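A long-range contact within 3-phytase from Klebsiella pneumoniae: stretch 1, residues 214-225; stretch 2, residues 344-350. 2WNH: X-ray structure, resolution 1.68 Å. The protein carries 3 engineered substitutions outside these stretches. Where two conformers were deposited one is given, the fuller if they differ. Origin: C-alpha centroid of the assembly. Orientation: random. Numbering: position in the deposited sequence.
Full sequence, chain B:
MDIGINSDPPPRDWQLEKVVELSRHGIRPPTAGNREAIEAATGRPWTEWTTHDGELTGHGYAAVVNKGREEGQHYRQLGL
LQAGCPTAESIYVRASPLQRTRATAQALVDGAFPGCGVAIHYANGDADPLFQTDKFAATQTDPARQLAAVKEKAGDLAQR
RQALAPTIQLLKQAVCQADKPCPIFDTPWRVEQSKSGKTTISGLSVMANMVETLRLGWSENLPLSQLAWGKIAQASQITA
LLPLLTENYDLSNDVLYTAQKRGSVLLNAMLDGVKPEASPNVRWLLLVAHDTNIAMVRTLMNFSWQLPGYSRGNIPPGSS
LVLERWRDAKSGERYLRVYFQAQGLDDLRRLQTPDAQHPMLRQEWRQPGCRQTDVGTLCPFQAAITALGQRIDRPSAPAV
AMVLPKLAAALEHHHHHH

Stretch 1 214-225: LRLGWSENLPLS
Stretch 2 (344-350) GLDDLRR

Stretch 1 opens in a helix that begins earlier in the chain and closes in a Schellman motif: Asn221 takes positive phi (64/36), with Leu222 N to Gly217 O at 3.2 Å and Asn221 N to Trp218 O at 3.1 Å. Stretch 2 is a short helix, 345-349, with Gly344 at the N-cap position. The axes approach to 8.8 Å, their N-to-C directions 53° apart, with register set by Ser219 CA and Arg349 CA at 4.4 Å. So close a backbone approach brings Arg349 CA within 3.4 Å of Ser219 O, a CA-H...O contact.

Arg349 organises the contact. Extended (chi1 to chi3 all t, chi4 86°), it carries its guanidinium to one carbonyl in the last helical turn and one in the loop after it: Arg349 NH1 donates to Trp218 O (3.0 Å) and weakly to Leu222 O (3.3 Å), Arg349 NH2 to Leu222 O (2.9 Å). One guanidinium face stacks on Trp218 (t, chi2 -95°), planes at 25°, a cation-pi contact with Arg349 CZ 4.3 Å from the six-membered ring centroid; Asn221 OD1 covers the opposite face. Arg349 CD makes a CH-pi contact, 3.7 Å from the five-membered ring centroid. At the indole edge, Trp218 NE1 bonds weakly to Asp346 OD1 (3.1 Å).

Apolar packing completes the joint: Leu345 (m,t) sets CB 3.9 Å from Trp218 CD1. Ser219 OG (m) turns back to Arg215 O (2.7 Å), satisfying its hydroxyl beside Leu348 CD1.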

# COMPACT_ATOMS: atom_id res chain seq x y z
N LEU B 214 22.98 29.22 -12.28
CA LEU B 214 23.90 28.11 -12.01
C LEU B 214 23.41 27.27 -10.83
O LEU B 214 23.42 26.05 -10.90
CB LEU B 214 25.33 28.63 -11.78
CG LEU B 214 25.93 29.34 -13.01
CD1 LEU B 214 27.25 29.95 -12.60
CD2 LEU B 214 26.13 28.41 -14.20
N ARG B 215 22.96 27.94 -9.76
CA ARG B 215 22.42 27.24 -8.59
C ARG B 215 21.21 26.39 -8.96
O ARG B 215 21.08 25.24 -8.52
CB ARG B 215 22.02 28.23 -7.49
CG ARG B 215 21.33 27.56 -6.29
CD ARG B 215 19.79 27.60 -6.43
NE ARG B 215 19.29 28.91 -5.99
CZ ARG B 215 19.26 29.30 -4.72
NH1 ARG B 215 19.66 28.48 -3.76
NH2 ARG B 215 18.84 30.52 -4.41
N LEU B 216 20.32 26.98 -9.75
CA LEU B 216 19.12 26.25 -10.24
C LEU B 216 19.50 25.08 -11.16
O LEU B 216 18.98 23.97 -10.99
CB LEU B 216 18.13 27.21 -10.93
CG LEU B 216 17.39 28.17 -9.98
CD1 LEU B 216 16.72 29.28 -10.77
CD2 LEU B 216 16.40 27.44 -9.08
N GLY B 217 20.43 25.30 -12.10
CA GLY B 217 20.94 24.19 -12.95
C GLY B 217 21.60 23.03 -12.20
O GLY B 217 21.43 21.86 -12.60
N TRP B 218 22.37 23.35 -11.14
CA TRP B 218 22.92 22.34 -10.22
C TRP B 218 21.78 21.56 -9.58
O TRP B 218 21.75 20.32 -9.59
CB TRP B 218 23.79 22.97 -9.10
CG TRP B 218 24.39 21.87 -8.21
CD1 TRP B 218 23.89 21.39 -7.03
CD2 TRP B 218 25.55 21.08 -8.51
NE1 TRP B 218 24.69 20.36 -6.56
CE2 TRP B 218 25.72 20.16 -7.45
CE3 TRP B 218 26.48 21.09 -9.57
CZ2 TRP B 218 26.77 19.23 -7.42
CZ3 TRP B 218 27.54 20.15 -9.53
CH2 TRP B 218 27.67 19.25 -8.46
N SER B 219 20.84 22.30 -9.02
CA SER B 219 19.72 21.71 -8.27
C SER B 219 18.83 20.85 -9.15
O SER B 219 18.24 19.86 -8.66
CB SER B 219 18.89 22.83 -7.63
OG SER B 219 19.71 23.61 -6.78
N GLU B 220 18.75 21.23 -10.42
CA GLU B 220 17.99 20.53 -11.48
C GLU B 220 18.57 19.16 -11.85
O GLU B 220 17.90 18.35 -12.50
CB GLU B 220 17.96 21.43 -12.74
CG GLU B 220 17.33 20.83 -14.02
CD GLU B 220 15.80 20.79 -13.97
OE1 GLU B 220 15.21 21.08 -12.92
OE2 GLU B 220 15.16 20.46 -15.01
N ASN B 221 19.82 18.91 -11.50
CA ASN B 221 20.54 17.76 -12.07
C ASN B 221 20.76 17.86 -13.61
O ASN B 221 20.70 16.85 -14.34
CB ASN B 221 19.87 16.41 -11.68
CG ASN B 221 20.79 15.21 -11.89
OD1 ASN B 221 22.02 15.36 -11.87
ND2 ASN B 221 20.21 14.02 -12.10
N LEU B 222 21.00 19.08 -14.11
CA LEU B 222 21.51 19.24 -15.48
C LEU B 222 22.85 18.52 -15.61
O LEU B 222 23.64 18.51 -14.66
CB LEU B 222 21.76 20.72 -15.83
CG LEU B 222 20.58 21.64 -16.12
CD1 LEU B 222 21.10 23.02 -16.54
CD2 LEU B 222 19.61 21.13 -17.19
N PRO B 223 23.10 17.91 -16.78
CA PRO B 223 24.45 17.41 -17.07
C PRO B 223 25.47 18.51 -16.86
O PRO B 223 25.16 19.67 -17.15
CB PRO B 223 24.37 17.07 -18.56
CG PRO B 223 22.92 16.70 -18.78
CD PRO B 223 22.15 17.64 -17.87
N LEU B 224 26.66 18.17 -16.36
CA LEU B 224 27.70 19.18 -16.07
C LEU B 224 28.11 19.96 -17.31
O LEU B 224 28.42 21.16 -17.23
CB LEU B 224 28.93 18.53 -15.45
CG LEU B 224 28.73 17.82 -14.10
CD1 LEU B 224 30.05 17.26 -13.62
CD2 LEU B 224 28.09 18.72 -13.02
N SER B 225 28.06 19.30 -18.47
CA SER B 225 28.37 19.95 -19.75
C SER B 225 27.39 21.06 -20.10
O SER B 225 27.69 21.91 -20.94
CB SER B 225 28.41 18.91 -20.88
OG SER B 225 27.11 18.41 -21.15
N GLY B 344 19.41 21.00 1.05
CA GLY B 344 20.78 21.28 0.54
C GLY B 344 20.94 21.06 -0.96
O GLY B 344 20.10 20.44 -1.62
N LEU B 345 22.03 21.60 -1.52
CA LEU B 345 22.27 21.56 -2.96
C LEU B 345 22.33 20.14 -3.52
O LEU B 345 21.73 19.86 -4.56
CB LEU B 345 23.59 22.28 -3.28
CG LEU B 345 23.51 23.80 -3.19
CD1 LEU B 345 24.93 24.35 -3.02
CD2 LEU B 345 22.83 24.40 -4.41
N ASP B 346 23.07 19.26 -2.86
CA ASP B 346 23.17 17.89 -3.39
C ASP B 346 21.88 17.10 -3.19
O ASP B 346 21.52 16.29 -4.04
CB ASP B 346 24.41 17.15 -2.86
CG ASP B 346 25.69 17.53 -3.61
OD1 ASP B 346 25.60 18.00 -4.79
OD2 ASP B 346 26.77 17.37 -3.02
N ASP B 347 21.16 17.37 -2.10
CA ASP B 347 19.87 16.70 -1.84
C ASP B 347 18.85 17.05 -2.94
O ASP B 347 18.09 16.17 -3.39
CB ASP B 347 19.35 17.03 -0.44
CG ASP B 347 20.01 16.15 0.65
OD1 ASP B 347 20.82 15.24 0.33
OD2 ASP B 347 19.71 16.35 1.83
N LEU B 348 18.85 18.31 -3.39
CA LEU B 348 17.97 18.74 -4.48
C LEU B 348 18.40 18.06 -5.78
O LEU B 348 17.57 17.50 -6.48
CB LEU B 348 18.01 20.26 -4.66
CG LEU B 348 17.28 21.01 -3.55
CD1 LEU B 348 17.67 22.50 -3.62
CD2 LEU B 348 15.76 20.84 -3.61
N ARG B 349 19.71 18.09 -6.06
CA ARG B 349 20.23 17.48 -7.28
C ARG B 349 19.88 15.99 -7.34
O ARG B 349 19.54 15.48 -8.42
CB ARG B 349 21.75 17.67 -7.37
CG ARG B 349 22.34 17.22 -8.71
CD ARG B 349 23.79 17.66 -8.86
NE ARG B 349 24.38 17.17 -10.11
CZ ARG B 349 24.30 17.78 -11.29
NH1 ARG B 349 23.66 18.94 -11.43
NH2 ARG B 349 24.90 17.23 -12.36
N ARG B 350 19.95 15.32 -6.20
CA ARG B 350 19.73 13.85 -6.12
C ARG B 350 18.26 13.44 -5.92
O ARG B 350 17.95 12.24 -5.86
CB ARG B 350 20.59 13.26 -5.00
CG ARG B 350 22.13 13.41 -5.22
CD ARG B 350 22.89 13.00 -3.97
NE ARG B 350 22.49 11.64 -3.58
CZ ARG B 350 23.05 10.52 -4.04
NH1 ARG B 350 24.06 10.57 -4.89
NH2 ARG B 350 22.60 9.34 -3.63